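Local structure of uncharacterized protein lp_2219 (Lactobacillus plantarum, 3HFQ) at residues D292-T296 with E297-V301; V302-N306 with T307-T311; V256-G260 with Y261-A265. The protein is of unknown function but belongs to the lactonase family of seven-bladed beta-propellers, and so may hydrolyse a lactone, possibly one of a sugar acid. The protein carries 1 engineered substitution. All coordinates share one frame; numbering follows the deposited sequence.

Overall arrangement
Followed from the N terminus, contact 3 comes first: residues 256-265 turn from strand 253-259 into strand 263-269 of one four-stranded propeller blade. The chain then enters the next blade, where contact 1 (292-301) closes the turn between strands 290-293 and 299-304, and contact 2 (302-311) the turn between 299-304 and 309-315. The three hairpins follow in series, none enclosing or crossing another. Contacts 1 and 2 work the two ends of strand 299-304, their centres about 16 Å apart. Leu264 CD1 of contact 3 packs 3.9 Å from Val300 CG1 of contact 1, joining the blades, and Asp286 hydrogen-bonds to residues of both contact 2 and contact 3.

Contact 1 of 3, residues D292-T296 with E297-V301; sequences DLDPT and EAFVV
Asp292 and Val301 form an antiparallel hydrogen-bonded pair, each backbone N donating to the other's O at 3.0 Å. One step nearer the turn, Leu293 faces Val300 as a non-hydrogen-bonded pair, and beyond it Asp294 N reaches Phe299 O. The chain reverses through a type I beta turn from Asp294 to Glu297, closed by Glu297 N donating to Asp294 O at 2.9 Å with a bent N-H...O angle of 131°.

Side-chain hydrogen bonds do much of the holding. With its CG between backbone N and carbonyl carbon (chi1 76°), Asp294 folds its carboxylate back over the turn. OD1 takes Phe299 N at 2.9 Å from above the carboxylate plane, while OD2 offers its syn lone pair to the hydroxyl of Thr296, OG1 lying 2.5 Å from Asp294 OD2. That same OG1 accepts Ala298 N at 3.2 Å, so one threonine hydroxyl relays between carboxylate and backbone, which should fix the rotation of both side chains. A polar-aromatic contact adds to these bonds: the carboxylate of Asp294 meets the edge of the Phe299 ring, the two planes 75° apart.

Apolar contact lies on the Leu293-Val300 face, where Leu293 CG meets Val300 CG2 at 3.9 Å. Leu293 CD2 also runs against the carboxylate end of Glu297, 3.7 Å from OE2; that oxygen is taken up by His249 N.

The hairpin joins the first two strands of its blade, 290-293 and 299-304. Strand 309-315 continues the sheet, pairing with Ala298 and Val300 and sending Arg315 to Glu297 O, while Phe339 of strand 334-339 in the adjoining blade packs on Asp294, Pro295 and Val301.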
# COMPACT_ATOMS: atom_id res chain seq x y z
N ASP A 292 7.61 2.53 -4.46
CA ASP A 292 7.48 1.33 -5.26
C ASP A 292 8.59 1.27 -6.30
O ASP A 292 9.19 2.29 -6.64
CB ASP A 292 6.12 1.26 -5.96
CG ASP A 292 5.79 -0.15 -6.45
OD1 ASP A 292 6.51 -1.11 -6.07
OD2 ASP A 292 4.80 -0.31 -7.20
N LEU A 293 8.87 0.06 -6.78
CA LEU A 293 9.87 -0.13 -7.81
C LEU A 293 9.14 0.20 -9.10
O LEU A 293 7.92 0.05 -9.17
CB LEU A 293 10.34 -1.59 -7.86
CG LEU A 293 11.30 -2.11 -6.79
CD1 LEU A 293 10.66 -2.05 -5.41
CD2 LEU A 293 11.69 -3.54 -7.14
N ASP A 294 9.86 0.67 -10.12
CA ASP A 294 9.22 0.98 -11.39
C ASP A 294 9.04 -0.35 -12.12
O ASP A 294 9.55 -1.37 -11.68
CB ASP A 294 10.10 1.94 -12.20
CG ASP A 294 11.27 1.24 -12.85
OD1 ASP A 294 12.06 0.60 -12.12
OD2 ASP A 294 11.41 1.34 -14.08
N PRO A 295 8.30 -0.35 -13.25
CA PRO A 295 8.08 -1.59 -14.00
C PRO A 295 9.35 -2.34 -14.42
O PRO A 295 9.36 -3.57 -14.45
CB PRO A 295 7.26 -1.12 -15.19
CG PRO A 295 6.43 -0.01 -14.59
CD PRO A 295 7.48 0.75 -13.80
N THR A 296 10.41 -1.61 -14.76
CA THR A 296 11.66 -2.26 -15.17
C THR A 296 12.40 -2.78 -13.94
O THR A 296 13.26 -3.65 -14.05
CB THR A 296 12.60 -1.29 -15.91
OG1 THR A 296 13.11 -0.31 -15.00
CG2 THR A 296 11.86 -0.59 -17.04
N GLU A 297 12.05 -2.23 -12.78
CA GLU A 297 12.65 -2.59 -11.50
C GLU A 297 14.10 -2.13 -11.39
O GLU A 297 14.86 -2.63 -10.56
CB GLU A 297 12.55 -4.10 -11.24
CG GLU A 297 11.12 -4.59 -11.11
CD GLU A 297 10.98 -5.78 -10.17
OE1 GLU A 297 11.87 -6.67 -10.19
OE2 GLU A 297 9.99 -5.84 -9.42
N ALA A 298 14.48 -1.16 -12.22
CA ALA A 298 15.83 -0.61 -12.19
C ALA A 298 15.80 0.69 -11.40
O ALA A 298 16.83 1.35 -11.23
CB ALA A 298 16.32 -0.36 -13.61
N PHE A 299 14.62 1.05 -10.92
CA PHE A 299 14.44 2.28 -10.15
C PHE A 299 13.42 2.12 -9.03
O PHE A 299 12.61 1.19 -9.03
CB PHE A 299 13.94 3.41 -11.06
CG PHE A 299 14.86 3.72 -12.21
CD1 PHE A 299 15.92 4.60 -12.05
CD2 PHE A 299 14.66 3.12 -13.45
CE1 PHE A 299 16.77 4.89 -13.12
CE2 PHE A 299 15.50 3.40 -14.52
CZ PHE A 299 16.56 4.28 -14.36
N VAL A 300 13.47 3.04 -8.07
CA VAL A 300 12.53 3.08 -6.97
C VAL A 300 12.17 4.54 -6.75
O VAL A 300 13.04 5.41 -6.81
CB VAL A 300 13.13 2.54 -5.65
CG1 VAL A 300 12.17 2.85 -4.49
CG2 VAL A 300 13.35 1.04 -5.75
N VAL A 301 10.89 4.81 -6.55
CA VAL A 301 10.42 6.17 -6.29
C VAL A 301 9.71 6.15 -4.95
O VAL A 301 8.87 5.29 -4.70
CB VAL A 301 9.44 6.65 -7.39
CG1 VAL A 301 8.77 7.96 -6.96
CG2 VAL A 301 10.18 6.84 -8.69

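Contact 2 of 3, residues V302-N306 with T307-T311; sequences VVNQN and TDNAT
Asn304 and Asn309 owe their meeting to two different first torsions: Asn304 CG stands opposite its carbonyl carbon (chi1 -63°), whereas Asn309 CG is tucked between backbone N and carbonyl carbon (chi1 43°). The two amides come together across the hairpin with their planes 73° apart, and Asn309 OD1 rests 3.3 Å from Asn304 CB. Both nitrogens of Asn304 grip a single carbonyl. Its backbone N approaches Asn309 O at 2.8 Å, and its ND2 reaches the same Asn309 O at 3.3 Å from above the carbonyl plane, a longer and more bent bond. Asn304 OD1 is hydrogen-bonded to Thr283 OG1, so this amide is held at both ends.

In the turn, Thr307 OG1 donates to Asn309 OD1 at 2.5 Å and accepts Asp286 N from outside the hairpin; with Asp328 OD1 taking Asn309 ND2, this should hold the Asn309 amide in its rotation. Thr307 N, by contrast, is buried without a partner. A water beside the bend donates to both Gln305 O, at 2.8 Å, and Asp308 OD2, bridging two acceptors that cannot bond to each other; Asp308 OD2 also takes Glu333 N.

Away from the bend, Val302 and Thr311 exchange backbone bonds in an antiparallel hydrogen-bonded pair, Thr311 N lying 2.8 Å from Val302 O. Their side chains lie side by side and point the same way, Val302 CG1 being 3.6 Å from Thr311 CB. Val303 CG1 and Ala310 CB meet more loosely on the other face, at 4.0 Å.

Such a hairpin is the link between the second and third strands of a four-stranded propeller blade, here one whose first strand, 290-293, and fourth, 322-330, flank it.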
# COMPACT_ATOMS: atom_id res chain seq x y z
N VAL A 302 10.06 7.09 -4.08
CA VAL A 302 9.44 7.19 -2.77
C VAL A 302 8.90 8.61 -2.61
O VAL A 302 9.46 9.55 -3.17
CB VAL A 302 10.46 6.92 -1.63
CG1 VAL A 302 11.61 7.91 -1.72
CG2 VAL A 302 9.78 7.04 -0.26
N VAL A 303 7.81 8.76 -1.87
CA VAL A 303 7.25 10.08 -1.62
C VAL A 303 7.25 10.33 -0.13
O VAL A 303 6.97 9.42 0.65
CB VAL A 303 5.80 10.24 -2.15
CG1 VAL A 303 5.79 10.24 -3.66
CG2 VAL A 303 4.90 9.13 -1.60
N ASN A 304 7.57 11.56 0.26
CA ASN A 304 7.61 11.94 1.67
C ASN A 304 6.43 12.85 1.96
O ASN A 304 6.30 13.94 1.39
CB ASN A 304 8.93 12.65 1.97
CG ASN A 304 10.13 11.75 1.77
OD1 ASN A 304 10.38 10.84 2.57
ND2 ASN A 304 10.87 11.98 0.70
N GLN A 305 5.59 12.40 2.88
CA GLN A 305 4.37 13.09 3.29
C GLN A 305 4.52 14.49 3.87
O GLN A 305 3.85 15.43 3.42
CB GLN A 305 3.62 12.20 4.29
CG GLN A 305 2.31 12.76 4.79
CD GLN A 305 1.62 11.83 5.78
OE1 GLN A 305 0.59 12.18 6.36
NE2 GLN A 305 2.18 10.64 5.96
N ASN A 306 5.41 14.66 4.84
CA ASN A 306 5.57 15.95 5.50
C ASN A 306 6.45 17.01 4.83
O ASN A 306 6.33 18.19 5.15
CB ASN A 306 6.05 15.74 6.95
CG ASN A 306 5.09 14.92 7.78
OD1 ASN A 306 3.89 14.87 7.49
ND2 ASN A 306 5.60 14.29 8.82
N THR A 307 7.32 16.60 3.91
CA THR A 307 8.19 17.56 3.24
C THR A 307 7.81 17.82 1.79
O THR A 307 8.52 18.53 1.07
CB THR A 307 9.66 17.13 3.35
OG1 THR A 307 9.78 15.74 3.03
CG2 THR A 307 10.18 17.37 4.77
N ASP A 308 6.69 17.24 1.36
CA ASP A 308 6.19 17.44 0.00
C ASP A 308 7.20 17.15 -1.10
O ASP A 308 7.27 17.89 -2.08
CB ASP A 308 5.71 18.89 -0.16
CG ASP A 308 4.70 19.28 0.90
OD1 ASP A 308 4.89 20.35 1.52
OD2 ASP A 308 3.73 18.53 1.10
N ASN A 309 7.99 16.09 -0.96
CA ASN A 309 8.96 15.77 -2.00
C ASN A 309 9.08 14.29 -2.29
O ASN A 309 8.82 13.45 -1.43
CB ASN A 309 10.34 16.35 -1.66
CG ASN A 309 10.73 16.15 -0.20
OD1 ASN A 309 10.09 15.41 0.54
ND2 ASN A 309 11.81 16.82 0.21
N ALA A 310 9.44 13.99 -3.53
CA ALA A 310 9.62 12.61 -3.97
C ALA A 310 11.10 12.42 -4.25
O ALA A 310 11.81 13.39 -4.55
CB ALA A 310 8.79 12.35 -5.23
N THR A 311 11.56 11.19 -4.15
CA THR A 311 12.97 10.87 -4.37
C THR A 311 13.10 9.70 -5.33
O THR A 311 12.34 8.73 -5.25
CB THR A 311 13.66 10.52 -3.04
OG1 THR A 311 13.49 11.60 -2.11
CG2 THR A 311 15.15 10.27 -3.25
O HOH W 1 2.91 18.03 3.53

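Contact 3 of 3, residues V256-G260 with Y261-A265; sequences VSNRG and YNTLA. With PO4 (phosphate ion), chain C.
Asn262 OD1 is gripped by two backbone N-H groups: Gly260 N, 2.9 Å from Asn262 OD1 and above its carbonyl plane, and Phe287 N, in the loop that leads on to the next blade. The side chain curls back to reach them, CG lying opposite the carbonyl carbon (chi1 -60°), while its ND2 goes to Asp286 OD1. With an alanine here, the N-H groups of Gly260 and Phe287 would probably lose their shared acceptor and Asp286 its amide partner, loosening the turn from the inter-blade loop. Gly260 has backbone angles (phi 131°, psi -65°) at which a CB would jam against Arg259 O, a backbone shape that only glycine adopts without strain.

Two residues, Asn262 and Thr263, stand opposite the single Asn258, a G1 beta bulge at the end of the hairpin that links the second and third strands of this propeller blade. Asn258 N bonds to Thr263 O at 2.9 Å, but the return bond from Thr263 N to Asn258 O is weak. In the bulge Asn262 CA also comes within 3.0 Å of Asn258 O as a CA-H...O contact. Farther along, Val256 and Ala265 form a regular antiparallel hydrogen-bonded pair, with Val256 CG1 set 3.8 Å from Ala265 CB. On the other face Leu264 CD2 lies over Ser257 CB at 3.6 Å.

The side chain of Arg259 reaches away from the hairpin. Its chain bends at chi3, and the guanidinium points an edge at a phosphate ion, probably from the crystallisation liquor: Arg259 NH1 is 2.7 Å and NH2 3.0 Å from the phosphate O2. Glu206 forms a salt bridge to NH2, and Gly241 O takes NE. His144 NE2 and Arg190 NE, from two other blades, also bind the phosphate, consistent with a pocket suited to an anion.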
# COMPACT_ATOMS: atom_id res chain seq x y z
N VAL A 256 11.05 -1.94 2.70
CA VAL A 256 10.05 -1.38 3.61
C VAL A 256 10.42 0.07 3.93
O VAL A 256 11.60 0.41 4.02
CB VAL A 256 9.95 -2.21 4.93
CG1 VAL A 256 11.25 -2.12 5.72
CG2 VAL A 256 8.78 -1.70 5.77
N SER A 257 9.42 0.93 4.07
CA SER A 257 9.69 2.33 4.39
C SER A 257 9.46 2.60 5.87
O SER A 257 8.57 2.02 6.50
CB SER A 257 8.81 3.26 3.53
OG SER A 257 7.43 3.05 3.78
N ASN A 258 10.28 3.49 6.43
CA ASN A 258 10.21 3.85 7.84
C ASN A 258 9.88 5.33 8.02
O ASN A 258 10.62 6.19 7.54
CB ASN A 258 11.55 3.55 8.52
CG ASN A 258 11.86 2.06 8.59
OD1 ASN A 258 12.82 1.58 7.98
ND2 ASN A 258 11.05 1.33 9.34
N ARG A 259 8.79 5.61 8.71
CA ARG A 259 8.38 6.99 8.99
C ARG A 259 8.92 7.38 10.36
O ARG A 259 8.45 6.89 11.39
CB ARG A 259 6.87 7.12 8.98
CG ARG A 259 6.24 6.95 7.62
CD ARG A 259 4.73 6.86 7.74
NE ARG A 259 4.33 5.61 8.40
CZ ARG A 259 3.07 5.24 8.58
NH1 ARG A 259 2.08 6.02 8.16
NH2 ARG A 259 2.79 4.07 9.16
N GLY A 260 9.91 8.27 10.36
CA GLY A 260 10.54 8.70 11.60
C GLY A 260 12.03 8.58 11.36
O GLY A 260 12.75 9.57 11.34
N TYR A 261 12.50 7.35 11.16
CA TYR A 261 13.91 7.13 10.88
C TYR A 261 14.10 7.57 9.42
O TYR A 261 15.22 7.81 8.96
CB TYR A 261 14.27 5.65 11.04
CG TYR A 261 15.76 5.38 11.03
CD1 TYR A 261 16.60 6.00 11.95
CD2 TYR A 261 16.33 4.51 10.10
CE1 TYR A 261 17.98 5.77 11.94
CE2 TYR A 261 17.70 4.28 10.07
CZ TYR A 261 18.52 4.91 11.00
OH TYR A 261 19.87 4.68 10.98
N ASN A 262 12.98 7.67 8.72
CA ASN A 262 12.93 8.11 7.33
C ASN A 262 13.90 7.44 6.36
O ASN A 262 14.76 8.10 5.76
CB ASN A 262 13.09 9.63 7.26
CG ASN A 262 12.01 10.37 8.03
OD1 ASN A 262 10.88 9.90 8.13
ND2 ASN A 262 12.36 11.54 8.57
N THR A 263 13.74 6.13 6.19
CA THR A 263 14.60 5.38 5.28
C THR A 263 13.80 4.28 4.61
O THR A 263 12.64 4.04 4.92
CB THR A 263 15.72 4.64 6.01
OG1 THR A 263 15.13 3.65 6.87
CG2 THR A 263 16.56 5.59 6.85
N LEU A 264 14.46 3.62 3.66
CA LEU A 264 13.91 2.46 3.01
C LEU A 264 14.92 1.42 3.48
O LEU A 264 16.13 1.64 3.37
CB LEU A 264 13.96 2.56 1.48
CG LEU A 264 13.03 3.54 0.76
CD1 LEU A 264 13.02 3.19 -0.73
CD2 LEU A 264 11.62 3.45 1.33
N ALA A 265 14.44 0.33 4.06
CA ALA A 265 15.33 -0.72 4.53
C ALA A 265 15.23 -1.84 3.50
O ALA A 265 14.13 -2.24 3.12
CB ALA A 265 14.91 -1.21 5.90
P PO4 C . -1.24 4.84 9.40
O1 PO4 C . -0.84 6.13 10.21
O2 PO4 C . -0.07 4.45 8.42
O3 PO4 C . -1.52 3.66 10.40
O4 PO4 C . -2.54 5.13 8.56